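Local coordinates for archaeal flagellar ATP-binding protein FlaH (PDB 4WIA) that probably binds and hydrolyses ATP as a component of the archaellum, the motility filament of archaea, at residues Tyr49-Asn54 and Lys156-Cys161; Gln53-Val58 and Asn82-Ser87. One frame throughout, in Å; residues are numbered along the deposited sequence.

Both contacts start from the C-terminal end of helix 40-53, which follows the P-loop, and they share Gln53 and Asn54. Going down the chain, interaction 2 closes first: the turn 53-58 leads through strand 58-62 and helix 67-76 to helix 82-87, with 23 residues between the segments. Interaction 1 closes much later, when 156-161 brings a strand from the middle of the sheet beneath the same helix end; the whole of the shorter loop lies within this longer one. One contact therefore ties the helix to the sheet core, the other ties its outgoing turn to a surface helix. They meet directly where Phe51 CB packs 3.9 Å from Val58 CG2.

Interaction 1: Tyr49-Asn54 and Lys156-Cys161; sequences YGFLQN and KKIIIC
Phe51 reaches down from helix 40-53 onto Ile158 and Ile160, the helix-on-sheet packing of a P-loop ATPase of the KaiC family. The helix belongs to the beta-alpha-beta crossover from strand 29-33 to strand 58-62, and strand 158-163 is one of those it passes over. The backbones stay well apart, with Phe51 CA 10.6 Å from Ile158 CA, and the side chains fill the interval. The outer end of the ring meets two methyls: Ile160 CD1 at the edge, near its plane, 4.0 Å from Phe51 CE2, and Ile158 CD1 obliquely, 4.3 Å from Phe51 CE1. Ile160 delivers its methyl with CG1 beside its backbone N and CD1 fully extended beyond it (chi2 177°). The contact is purely apolar, with no hydrogen bond across it. Strand alternation sends Ile159 to the other side, onto Phe149 and Ile152 of helix 142-153, while Val123 and Ile9 add to the packing on Phe51. The side chain of Ile160 is about 9 Å from that of Lys40, which probably binds ATP. At its C-terminal end the helix finishes with a carbonyl held twice: Gly50 O accepts Asn54 N at 3.0 Å and also Asn54 ND2 at 2.9 Å, the latter bond nearly straight (169°) with its donor 39° above the carbonyl plane.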
loop_
_atom_site.group_PDB
_atom_site.type_symbol
_atom_site.label_atom_id
_atom_site.label_comp_id
_atom_site.label_asym_id
_atom_site.label_seq_id
_atom_site.Cartn_x
_atom_site.Cartn_y
_atom_site.Cartn_z
ATOM N N TYR A 49 -11.496 -5.048 -5.249
ATOM C CA TYR A 49 -10.051 -4.885 -5.509
ATOM C C TYR A 49 -9.427 -3.726 -4.753
ATOM O O TYR A 49 -8.337 -3.864 -4.206
ATOM C CB TYR A 49 -9.806 -4.749 -7.002
ATOM C CG TYR A 49 -8.341 -4.844 -7.412
ATOM C CD1 TYR A 49 -7.674 -6.038 -7.342
ATOM C CD2 TYR A 49 -7.633 -3.723 -7.826
ATOM C CE1 TYR A 49 -6.349 -6.124 -7.671
ATOM C CE2 TYR A 49 -6.287 -3.805 -8.187
ATOM C CZ TYR A 49 -5.663 -5.004 -8.108
ATOM O OH TYR A 49 -4.374 -5.063 -8.455
ATOM N N GLY A 50 -10.102 -2.568 -4.726
ATOM C CA GLY A 50 -9.640 -1.413 -3.918
ATOM C C GLY A 50 -9.446 -1.742 -2.439
ATOM O O GLY A 50 -8.385 -1.548 -1.899
ATOM N N PHE A 51 -10.495 -2.279 -1.795
ATOM C CA PHE A 51 -10.388 -2.694 -0.410
ATOM C C PHE A 51 -9.210 -3.658 -0.206
ATOM O O PHE A 51 -8.392 -3.482 0.700
ATOM C CB PHE A 51 -11.686 -3.411 0.036
ATOM C CG PHE A 51 -12.883 -2.504 0.205
ATOM C CD1 PHE A 51 -12.815 -1.409 1.014
ATOM C CD2 PHE A 51 -14.073 -2.787 -0.409
ATOM C CE1 PHE A 51 -13.904 -0.606 1.188
ATOM C CE2 PHE A 51 -15.190 -1.994 -0.250
ATOM C CZ PHE A 51 -15.086 -0.857 0.517
ATOM N N LEU A 52 -9.119 -4.687 -1.041
ATOM C CA LEU A 52 -8.056 -5.657 -0.861
ATOM C C LEU A 52 -6.660 -5.040 -0.987
ATOM O O LEU A 52 -5.746 -5.383 -0.235
ATOM C CB LEU A 52 -8.186 -6.790 -1.866
ATOM C CG LEU A 52 -9.342 -7.730 -1.623
ATOM C CD1 LEU A 52 -9.602 -8.528 -2.886
ATOM C CD2 LEU A 52 -9.002 -8.670 -0.471
ATOM N N GLN A 53 -6.470 -4.136 -1.948
ATOM C CA GLN A 53 -5.160 -3.519 -2.129
ATOM C C GLN A 53 -4.848 -2.605 -0.969
ATOM O O GLN A 53 -3.691 -2.346 -0.685
ATOM C CB GLN A 53 -5.139 -2.703 -3.437
ATOM C CG GLN A 53 -5.166 -3.559 -4.684
ATOM C CD GLN A 53 -3.938 -4.399 -4.749
ATOM O OE1 GLN A 53 -2.836 -3.911 -4.620
ATOM N NE2 GLN A 53 -4.104 -5.639 -4.927
ATOM N N ASN A 54 -5.869 -2.082 -0.307
ATOM C CA ASN A 54 -5.630 -1.236 0.852
ATOM C C ASN A 54 -5.670 -1.976 2.198
ATOM O O ASN A 54 -5.843 -1.355 3.221
ATOM C CB ASN A 54 -6.597 -0.058 0.818
ATOM C CG ASN A 54 -6.194 0.929 -0.250
ATOM O OD1 ASN A 54 -5.405 1.785 0.005
ATOM N ND2 ASN A 54 -6.751 0.812 -1.438
ATOM N N LYS A 156 -19.284 -2.074 12.362
ATOM C CA LYS A 156 -18.292 -1.355 11.518
ATOM C C LYS A 156 -17.901 -2.062 10.209
ATOM O O LYS A 156 -17.117 -1.548 9.401
ATOM C CB LYS A 156 -17.045 -1.011 12.318
ATOM C CG LYS A 156 -17.374 -0.199 13.531
ATOM C CD LYS A 156 -17.599 1.247 13.145
ATOM C CE LYS A 156 -17.966 2.108 14.373
ATOM N NZ LYS A 156 -17.131 1.672 15.541
ATOM N N LYS A 157 -18.482 -3.225 9.986
ATOM C CA LYS A 157 -18.356 -3.883 8.713
ATOM C C LYS A 157 -19.078 -3.107 7.633
ATOM O O LYS A 157 -19.957 -2.303 7.901
ATOM C CB LYS A 157 -19.003 -5.280 8.735
ATOM C CG LYS A 157 -18.769 -6.160 9.942
ATOM C CD LYS A 157 -17.414 -6.790 9.852
ATOM C CE LYS A 157 -17.170 -7.724 11.006
ATOM N NZ LYS A 157 -15.940 -8.381 10.578
ATOM N N ILE A 158 -18.742 -3.451 6.413
ATOM C CA ILE A 158 -19.390 -2.896 5.274
ATOM C C ILE A 158 -20.071 -3.994 4.491
ATOM O O ILE A 158 -19.464 -4.992 4.250
ATOM C CB ILE A 158 -18.349 -2.200 4.366
ATOM C CG1 ILE A 158 -17.859 -0.944 5.070
ATOM C CG2 ILE A 158 -18.967 -1.843 3.019
ATOM C CD1 ILE A 158 -16.532 -0.409 4.561
ATOM N N ILE A 159 -21.318 -3.771 4.081
ATOM C CA ILE A 159 -22.017 -4.721 3.243
ATOM C C ILE A 159 -22.468 -4.103 1.934
ATOM O O ILE A 159 -22.955 -2.996 1.900
ATOM C CB ILE A 159 -23.221 -5.344 3.991
ATOM C CG1 ILE A 159 -22.691 -6.220 5.101
ATOM C CG2 ILE A 159 -24.080 -6.189 3.065
ATOM C CD1 ILE A 159 -23.744 -6.773 6.021
ATOM N N ILE A 160 -22.325 -4.856 0.851
ATOM C CA ILE A 160 -22.641 -4.349 -0.439
ATOM C C ILE A 160 -23.478 -5.398 -1.141
ATOM O O ILE A 160 -23.001 -6.495 -1.295
ATOM C CB ILE A 160 -21.310 -4.107 -1.262
ATOM C CG1 ILE A 160 -20.366 -3.179 -0.509
ATOM C CG2 ILE A 160 -21.637 -3.518 -2.609
ATOM C CD1 ILE A 160 -19.001 -2.932 -1.173
ATOM N N CYS A 161 -24.671 -5.037 -1.633
ATOM C CA CYS A 161 -25.498 -5.944 -2.411
ATOM C C CYS A 161 -25.871 -5.364 -3.756
ATOM O O CYS A 161 -26.095 -4.166 -3.904
ATOM C CB CYS A 161 -26.807 -6.223 -1.713
ATOM S SG CYS A 161 -26.749 -6.776 0.002
#

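Interaction 2: Gln53-Val58 and Asn82-Ser87; sequences QNRYSV and NKKLLS. With SO4 (sulfate ion), chain G; SO4 (sulfate ion), chain J.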
loop_
_atom_site.group_PDB
_atom_site.type_symbol
_atom_site.label_atom_id
_atom_site.label_comp_id
_atom_site.label_asym_id
_atom_site.label_seq_id
_atom_site.Cartn_x
_atom_site.Cartn_y
_atom_site.Cartn_z
ATOM N N GLN A 53 -6.470 -4.136 -1.948
ATOM C CA GLN A 53 -5.160 -3.519 -2.129
ATOM C C GLN A 53 -4.848 -2.605 -0.969
ATOM O O GLN A 53 -3.691 -2.346 -0.685
ATOM C CB GLN A 53 -5.139 -2.703 -3.437
ATOM C CG GLN A 53 -5.166 -3.559 -4.684
ATOM C CD GLN A 53 -3.938 -4.399 -4.749
ATOM O OE1 GLN A 53 -2.836 -3.911 -4.620
ATOM N NE2 GLN A 53 -4.104 -5.639 -4.927
ATOM N N ASN A 54 -5.869 -2.082 -0.307
ATOM C CA ASN A 54 -5.630 -1.236 0.852
ATOM C C ASN A 54 -5.670 -1.976 2.198
ATOM O O ASN A 54 -5.843 -1.355 3.221
ATOM C CB ASN A 54 -6.597 -0.058 0.818
ATOM C CG ASN A 54 -6.194 0.929 -0.250
ATOM O OD1 ASN A 54 -5.405 1.785 0.005
ATOM N ND2 ASN A 54 -6.751 0.812 -1.438
ATOM N N ARG A 55 -5.506 -3.295 2.151
ATOM C CA ARG A 55 -5.277 -4.148 3.341
ATOM C C ARG A 55 -6.545 -4.421 4.150
ATOM O O ARG A 55 -6.464 -4.752 5.319
ATOM C CB ARG A 55 -4.186 -3.588 4.252
ATOM C CG ARG A 55 -2.877 -3.236 3.539
ATOM C CD ARG A 55 -2.241 -4.479 2.951
ATOM N NE ARG A 55 -1.130 -4.127 2.115
ATOM C CZ ARG A 55 -0.267 -4.978 1.555
ATOM N NH1 ARG A 55 0.675 -4.492 0.765
ATOM N NH2 ARG A 55 -0.273 -6.266 1.804
ATOM N N TYR A 56 -7.695 -4.325 3.492
ATOM C CA TYR A 56 -8.945 -4.881 4.018
ATOM C C TYR A 56 -9.203 -6.333 3.497
ATOM O O TYR A 56 -8.591 -6.782 2.542
ATOM C CB TYR A 56 -10.118 -3.986 3.673
ATOM C CG TYR A 56 -9.949 -2.562 4.162
ATOM C CD1 TYR A 56 -10.323 -2.210 5.445
ATOM C CD2 TYR A 56 -9.385 -1.578 3.348
ATOM C CE1 TYR A 56 -10.169 -0.932 5.921
ATOM C CE2 TYR A 56 -9.214 -0.288 3.806
ATOM C CZ TYR A 56 -9.602 0.030 5.081
ATOM O OH TYR A 56 -9.495 1.261 5.553
ATOM N N SER A 57 -10.054 -7.073 4.206
ATOM C CA SER A 57 -10.434 -8.391 3.790
ATOM C C SER A 57 -11.839 -8.309 3.212
ATOM O O SER A 57 -12.590 -7.453 3.597
ATOM C CB SER A 57 -10.413 -9.349 4.957
ATOM O OG SER A 57 -11.219 -8.876 6.041
ATOM N N VAL A 58 -12.151 -9.177 2.250
ATOM C CA VAL A 58 -13.404 -9.151 1.584
ATOM C C VAL A 58 -13.977 -10.573 1.486
ATOM O O VAL A 58 -13.247 -11.516 1.177
ATOM C CB VAL A 58 -13.232 -8.580 0.166
ATOM C CG1 VAL A 58 -14.544 -8.627 -0.589
ATOM C CG2 VAL A 58 -12.743 -7.148 0.223
ATOM N N ASN A 82 -5.435 -13.529 -7.221
ATOM C CA ASN A 82 -4.954 -14.859 -6.931
ATOM C C ASN A 82 -4.321 -14.990 -5.580
ATOM O O ASN A 82 -4.616 -15.912 -4.828
ATOM C CB ASN A 82 -3.905 -15.248 -7.986
ATOM C CG ASN A 82 -4.467 -15.212 -9.369
ATOM O OD1 ASN A 82 -4.065 -14.392 -10.226
ATOM N ND2 ASN A 82 -5.439 -16.062 -9.604
ATOM N N LYS A 83 -3.372 -14.120 -5.303
ATOM C CA LYS A 83 -2.699 -14.163 -4.019
ATOM C C LYS A 83 -3.623 -13.878 -2.858
ATOM O O LYS A 83 -3.424 -14.431 -1.767
ATOM C CB LYS A 83 -1.494 -13.244 -3.959
ATOM C CG LYS A 83 -0.300 -13.903 -4.603
ATOM C CD LYS A 83 0.998 -13.281 -4.161
ATOM C CE LYS A 83 2.150 -14.220 -4.447
ATOM N NZ LYS A 83 3.434 -13.585 -4.052
ATOM N N LYS A 84 -4.605 -13.038 -3.074
ATOM C CA LYS A 84 -5.521 -12.685 -2.024
ATOM C C LYS A 84 -6.436 -13.893 -1.718
ATOM O O LYS A 84 -6.766 -14.127 -0.561
ATOM C CB LYS A 84 -6.357 -11.481 -2.424
ATOM C CG LYS A 84 -5.572 -10.180 -2.634
ATOM C CD LYS A 84 -5.112 -9.601 -1.311
ATOM C CE LYS A 84 -4.352 -8.313 -1.488
ATOM N NZ LYS A 84 -4.013 -7.679 -0.172
ATOM N N LEU A 85 -6.787 -14.675 -2.747
ATOM C CA LEU A 85 -7.488 -15.928 -2.534
ATOM C C LEU A 85 -6.659 -16.903 -1.726
ATOM O O LEU A 85 -7.202 -17.598 -0.832
ATOM C CB LEU A 85 -7.899 -16.592 -3.842
ATOM C CG LEU A 85 -9.125 -16.010 -4.553
ATOM C CD1 LEU A 85 -9.187 -16.574 -5.978
ATOM C CD2 LEU A 85 -10.440 -16.261 -3.799
ATOM N N LEU A 86 -5.375 -17.003 -2.049
ATOM C CA LEU A 86 -4.542 -18.034 -1.433
ATOM C C LEU A 86 -4.323 -17.772 0.020
ATOM O O LEU A 86 -4.145 -18.693 0.779
ATOM C CB LEU A 86 -3.200 -18.169 -2.144
ATOM C CG LEU A 86 -3.277 -18.788 -3.551
ATOM C CD1 LEU A 86 -1.974 -18.642 -4.321
ATOM C CD2 LEU A 86 -3.668 -20.239 -3.494
ATOM N N SER A 87 -4.358 -16.519 0.431
ATOM C CA SER A 87 -4.076 -16.164 1.818
ATOM C C SER A 87 -5.352 -16.174 2.647
ATOM O O SER A 87 -5.308 -16.078 3.883
ATOM C CB SER A 87 -3.420 -14.781 1.891
ATOM O OG SER A 87 -4.331 -13.799 1.467
HETATM S S SO4 G . -1.781 -12.133 -8.411
HETATM O O1 SO4 G . -3.081 -11.949 -9.006
HETATM O O2 SO4 G . -1.043 -10.911 -8.533
HETATM O O3 SO4 G . -1.094 -13.220 -9.077
HETATM O O4 SO4 G . -1.771 -12.324 -6.989
HETATM S S SO4 J . -1.972 -9.300 2.453
HETATM O O1 SO4 J . -0.519 -9.653 2.575
HETATM O O2 SO4 J . -2.157 -7.836 2.755
HETATM O O3 SO4 J . -2.673 -9.560 1.212
HETATM O O4 SO4 J . -2.622 -10.107 3.558
#
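Arg55, at positive phi (77°), is the C' residue of the Schellman motif ending helix 40-53, with Tyr56 N bonded to Phe51 O and Arg55 N to Leu52 O, and faces Lys84 of helix 82-87. A sulfate ion, probably from the crystallisation liquor, bridges the two side chains. Arg55 NH2 donates to its O2 at 2.6 Å (148° at the hydrogen), at the guanidinium edge, and Lys84 NZ holds O3 at 2.7 Å. Lys84 bends at chi2 (-73°), then runs straight, its CE 4.4 Å from NE2 of Gln53, whose OE1 binds Arg55 NH1 of the third subunit; NZ also bonds Leu52 O and Ser12 OG of the second subunit. The anion probably offsets the charges of Arg55 NH2 and Lys84 NZ, 4.5 Å apart. A lysine in place of Arg55 has no flat end to reach both the sulfate and Gln53 OE1 of the second subunit, and would probably leave that oxygen without its mate. Another such ion sits at the N-terminal end of helix 82-87, where Lys83 N bonds its O4 at 2.9 Å. Val58 packs under Leu52 of helix 40-53 and pairs with strand 90-94, whose Leu90 meets Lys84 and Leu85.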